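Local structure of ferritin heavy chain (Trichoplusia ni, 1Z6O) at the interface of chains A and B. The protein oxidises ferrous iron at its ferroxidase centre and, with the light chain, forms a 24-subunit secreted shell that stores the iron in ferric form. Sequence-based numbering; all coordinates share one arbitrary frame. Chains: chain A/B, Ferritin heavy chain.

The interface of chains A and B. Residues chain A 124, 146, 150-151, 154; chain B 16, 81, 138-140, 143.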
ATOM      1  N   ARG A 124      52.880 -19.535   8.288  1.00 14.49           N
ATOM      2  CA  ARG A 124      53.357 -20.715   7.564  1.00 17.83           C
ATOM      3  C   ARG A 124      54.216 -21.572   8.510  1.00 19.05           C
ATOM      4  O   ARG A 124      54.208 -22.802   8.419  1.00 17.51           O
ATOM      5  CB  ARG A 124      54.146 -20.299   6.301  1.00 15.58           C
ATOM      6  CG  ARG A 124      53.235 -19.747   5.154  1.00 16.96           C
ATOM      7  CD  ARG A 124      54.083 -19.181   3.993  1.00 19.67           C
ATOM      8  NE  ARG A 124      55.124 -20.143   3.668  1.00 20.58           N
ATOM      9  CZ  ARG A 124      54.948 -21.216   2.907  1.00 21.37           C
ATOM     10  NH1 ARG A 124      53.771 -21.456   2.337  1.00 19.32           N
ATOM     11  NH2 ARG A 124      55.917 -22.114   2.813  1.00 21.11           N
ATOM     12  N   THR A 146      45.409 -22.299   6.969  1.00 14.29           N
ATOM     13  CA  THR A 146      45.649 -22.154   5.541  1.00 16.64           C
ATOM     14  C   THR A 146      44.485 -21.476   4.810  1.00 22.45           C
ATOM     15  O   THR A 146      44.686 -20.519   4.059  1.00 22.28           O
ATOM     16  CB  THR A 146      45.904 -23.525   4.876  1.00 19.31           C
ATOM     17  OG1 THR A 146      47.034 -24.158   5.492  1.00 18.20           O
ATOM     18  CG2 THR A 146      46.190 -23.350   3.384  1.00 18.99           C
ATOM     19  N   LEU A 150      45.819 -17.567   5.983  1.00 17.26           N
ATOM     20  CA  LEU A 150      46.661 -17.253   4.823  1.00 17.58           C
ATOM     21  C   LEU A 150      45.858 -16.545   3.735  1.00 19.01           C
ATOM     22  O   LEU A 150      46.378 -15.677   3.038  1.00 18.52           O
ATOM     23  CB  LEU A 150      47.327 -18.516   4.256  1.00 15.72           C
ATOM     24  CG  LEU A 150      48.462 -19.090   5.120  1.00 18.44           C
ATOM     25  CD1 LEU A 150      49.154 -20.248   4.365  1.00 15.58           C
ATOM     26  CD2 LEU A 150      49.491 -17.984   5.428  1.00 18.19           C
ATOM     27  N   GLU A 151      44.590 -16.908   3.586  1.00 18.30           N
ATOM     28  CA  GLU A 151      43.737 -16.261   2.580  1.00 20.89           C
ATOM     29  C   GLU A 151      43.725 -14.743   2.836  1.00 21.83           C
ATOM     30  O   GLU A 151      43.960 -13.935   1.929  1.00 22.09           O
ATOM     31  CB  GLU A 151      42.314 -16.818   2.684  1.00 26.98           C
ATOM     32  CG  GLU A 151      41.266 -16.096   1.843  1.00 34.54           C
ATOM     33  CD  GLU A 151      41.495 -16.253   0.353  1.00 44.15           C
ATOM     34  OE1 GLU A 151      42.278 -17.144  -0.044  1.00 39.89           O
ATOM     35  OE2 GLU A 151      40.881 -15.493  -0.427  1.00 47.48           O
ATOM     36  N   TYR A 154      47.357 -13.142   2.033  1.00 16.59           N
ATOM     37  CA  TYR A 154      47.735 -12.896   0.644  1.00 17.98           C
ATOM     38  C   TYR A 154      46.935 -11.783  -0.001  1.00 19.47           C
ATOM     39  O   TYR A 154      47.493 -10.977  -0.745  1.00 17.64           O
ATOM     40  CB  TYR A 154      47.668 -14.189  -0.183  1.00 16.51           C
ATOM     41  CG  TYR A 154      48.787 -15.154   0.182  1.00 17.51           C
ATOM     42  CD1 TYR A 154      48.513 -16.365   0.819  1.00 18.24           C
ATOM     43  CD2 TYR A 154      50.128 -14.833  -0.077  1.00 17.28           C
ATOM     44  CE1 TYR A 154      49.549 -17.238   1.200  1.00 19.64           C
ATOM     45  CE2 TYR A 154      51.169 -15.700   0.292  1.00 18.84           C
ATOM     46  CZ  TYR A 154      50.866 -16.901   0.931  1.00 17.79           C
ATOM     47  OH  TYR A 154      51.875 -17.769   1.291  1.00 18.00           O
TER
ATOM     48  N   THR B  16      56.389 -14.646  -2.872  1.00 17.03           N
ATOM     49  CA  THR B  16      57.034 -15.906  -2.506  1.00 18.59           C
ATOM     50  C   THR B  16      56.857 -17.163  -3.345  1.00 20.69           C
ATOM     51  O   THR B  16      57.416 -18.195  -3.000  1.00 19.16           O
ATOM     52  CB  THR B  16      56.600 -16.275  -1.087  1.00 19.21           C
ATOM     53  OG1 THR B  16      55.168 -16.375  -1.066  1.00 17.77           O
ATOM     54  CG2 THR B  16      57.018 -15.193  -0.079  1.00 16.87           C
ATOM     55  N   ARG B  81      49.601 -12.830  -5.994  1.00 14.58           N
ATOM     56  CA  ARG B  81      50.854 -13.235  -5.347  1.00 14.39           C
ATOM     57  C   ARG B  81      52.062 -12.389  -5.773  1.00 17.17           C
ATOM     58  O   ARG B  81      53.182 -12.615  -5.306  1.00 17.50           O
ATOM     59  CB  ARG B  81      51.128 -14.733  -5.602  1.00 14.23           C
ATOM     60  CG  ARG B  81      50.123 -15.671  -4.884  1.00 14.32           C
ATOM     61  CD  ARG B  81      50.291 -15.615  -3.350  1.00 16.54           C
ATOM     62  NE  ARG B  81      51.571 -16.196  -2.925  1.00 16.85           N
ATOM     63  CZ  ARG B  81      51.803 -17.501  -2.759  1.00 20.02           C
ATOM     64  NH1 ARG B  81      50.838 -18.398  -2.966  1.00 15.15           N
ATOM     65  NH2 ARG B  81      53.016 -17.920  -2.402  1.00 16.56           N
ATOM     66  N   ASP B 138      53.668 -24.474  -0.921  1.00 17.14           N
ATOM     67  CA  ASP B 138      52.739 -23.349  -1.059  1.00 17.34           C
ATOM     68  C   ASP B 138      51.358 -23.728  -0.529  1.00 17.33           C
ATOM     69  O   ASP B 138      50.435 -24.019  -1.298  1.00 15.73           O
ATOM     70  CB  ASP B 138      52.647 -22.924  -2.521  1.00 16.55           C
ATOM     71  CG  ASP B 138      52.275 -21.462  -2.663  1.00 20.38           C
ATOM     72  OD1 ASP B 138      51.306 -21.029  -1.986  1.00 18.50           O
ATOM     73  OD2 ASP B 138      52.952 -20.749  -3.432  1.00 18.63           O
ATOM     74  N   TYR B 139      51.213 -23.698   0.795  1.00 14.85           N
ATOM     75  CA  TYR B 139      49.962 -24.107   1.429  1.00 15.01           C
ATOM     76  C   TYR B 139      48.704 -23.462   0.862  1.00 15.04           C
ATOM     77  O   TYR B 139      47.712 -24.142   0.597  1.00 15.54           O
ATOM     78  CB  TYR B 139      50.003 -23.807   2.934  1.00 15.45           C
ATOM     79  CG  TYR B 139      51.146 -24.483   3.661  1.00 18.77           C
ATOM     80  CD1 TYR B 139      52.204 -23.736   4.179  1.00 21.07           C
ATOM     81  CD2 TYR B 139      51.160 -25.867   3.840  1.00 18.15           C
ATOM     82  CE1 TYR B 139      53.253 -24.350   4.867  1.00 24.31           C
ATOM     83  CE2 TYR B 139      52.209 -26.496   4.529  1.00 19.33           C
ATOM     84  CZ  TYR B 139      53.246 -25.725   5.037  1.00 23.61           C
ATOM     85  OH  TYR B 139      54.264 -26.325   5.740  1.00 25.92           O
ATOM     86  N   HIS B 140      48.742 -22.148   0.701  1.00 14.07           N
ATOM     87  CA  HIS B 140      47.560 -21.445   0.237  1.00 16.47           C
ATOM     88  C   HIS B 140      47.128 -21.789  -1.180  1.00 15.84           C
ATOM     89  O   HIS B 140      45.938 -22.006  -1.426  1.00 15.46           O
ATOM     90  CB  HIS B 140      47.749 -19.936   0.379  1.00 14.92           C
ATOM     91  CG  HIS B 140      46.510 -19.158   0.056  1.00 18.38           C
ATOM     92  ND1 HIS B 140      46.308 -18.559  -1.170  1.00 18.50           N
ATOM     93  CD2 HIS B 140      45.383 -18.935   0.776  1.00 19.28           C
ATOM     94  CE1 HIS B 140      45.109 -17.997  -1.192  1.00 22.03           C
ATOM     95  NE2 HIS B 140      44.526 -18.212  -0.023  1.00 22.67           N
ATOM     96  N   ASP B 143      45.673 -25.282  -1.309  1.00 15.40           N
ATOM     97  CA  ASP B 143      44.327 -25.245  -0.734  1.00 18.28           C
ATOM     98  C   ASP B 143      43.317 -24.665  -1.727  1.00 18.43           C
ATOM     99  O   ASP B 143      42.200 -25.166  -1.860  1.00 19.52           O
ATOM    100  CB  ASP B 143      44.337 -24.379   0.529  1.00 20.32           C
ATOM    101  CG  ASP B 143      42.947 -24.203   1.118  1.00 29.20           C
ATOM    102  OD1 ASP B 143      42.488 -25.153   1.747  1.00 33.95           O
ATOM    103  OD2 ASP B 143      42.319 -23.138   0.927  1.00 38.25           O
TER
HETATM  104  O   HOH W   1      54.217 -16.627   1.359  1.00 16.68           O
HETATM  105  O   HOH W   2      51.412 -20.472   0.681  1.00 16.84           O
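The flank of helix 139-168 of chain A, with A:Arg124 from helix 105-132 beside it, receives the N-terminal end of the same helix 139-168 of chain B, together with B:Arg81 just past helix 54-80 and B:Thr16 from an N-terminal loop. One segment thus plays two roles, side in one subunit and tip in the next. B:His140 reaches across with CG anti to its backbone N (chi1 -174°), and its NE2 gives a short hydrogen bond of 2.5 Å to the carboxylate oxygen OE1 of A:Glu151. That oxygen lies exactly in the imidazole plane and accepts through its anti lone pair; the carboxylate would probably favour a protonated, positively charged imidazole. A:Tyr154 meets two partners on the same side of its ring. Its CD1-CE1 edge lies over one face of the B:His140 imidazole, with CE1 3.3 Å from B:His140 CB, while B:Arg81 stacks obliquely over the phenol face near the CD2-CE2 rim, the planes 30° apart and NE 3.3 Å from CE2 of A:Tyr154. Bent at chi2 and chi3, B:Arg81 is held in this pose from its own side: NH1 and NH2 grip B:Asp138 end-on, NH1 at 2.8 Å from OD1, and NH2 also donates to B:Thr16 OG1. An alanine in place of B:Arg81 would remove the stacked guanidinium and its bonds to B:Asp138 and B:Thr16, and would probably leave the phenol and that carboxylate less firmly placed. The phenol hydroxyl is tied in through water: OH lies 2.6 Å from a water shared with B:Thr16 OG1, and a second water links it to B:Asp138 OD1 and the backbone N of B:His140. Farther along, A:Thr146 CG2 packs 3.6 Å from B:Asp143 CB, and the CD1-CE1 edge of B:Tyr139 lies over one face of the A:Arg124 guanidinium, near its rim. This patch joins heavy chains side to tip, without exact two-fold symmetry, and so helps close the iron-storing shell of twelve heavy and twelve light chains.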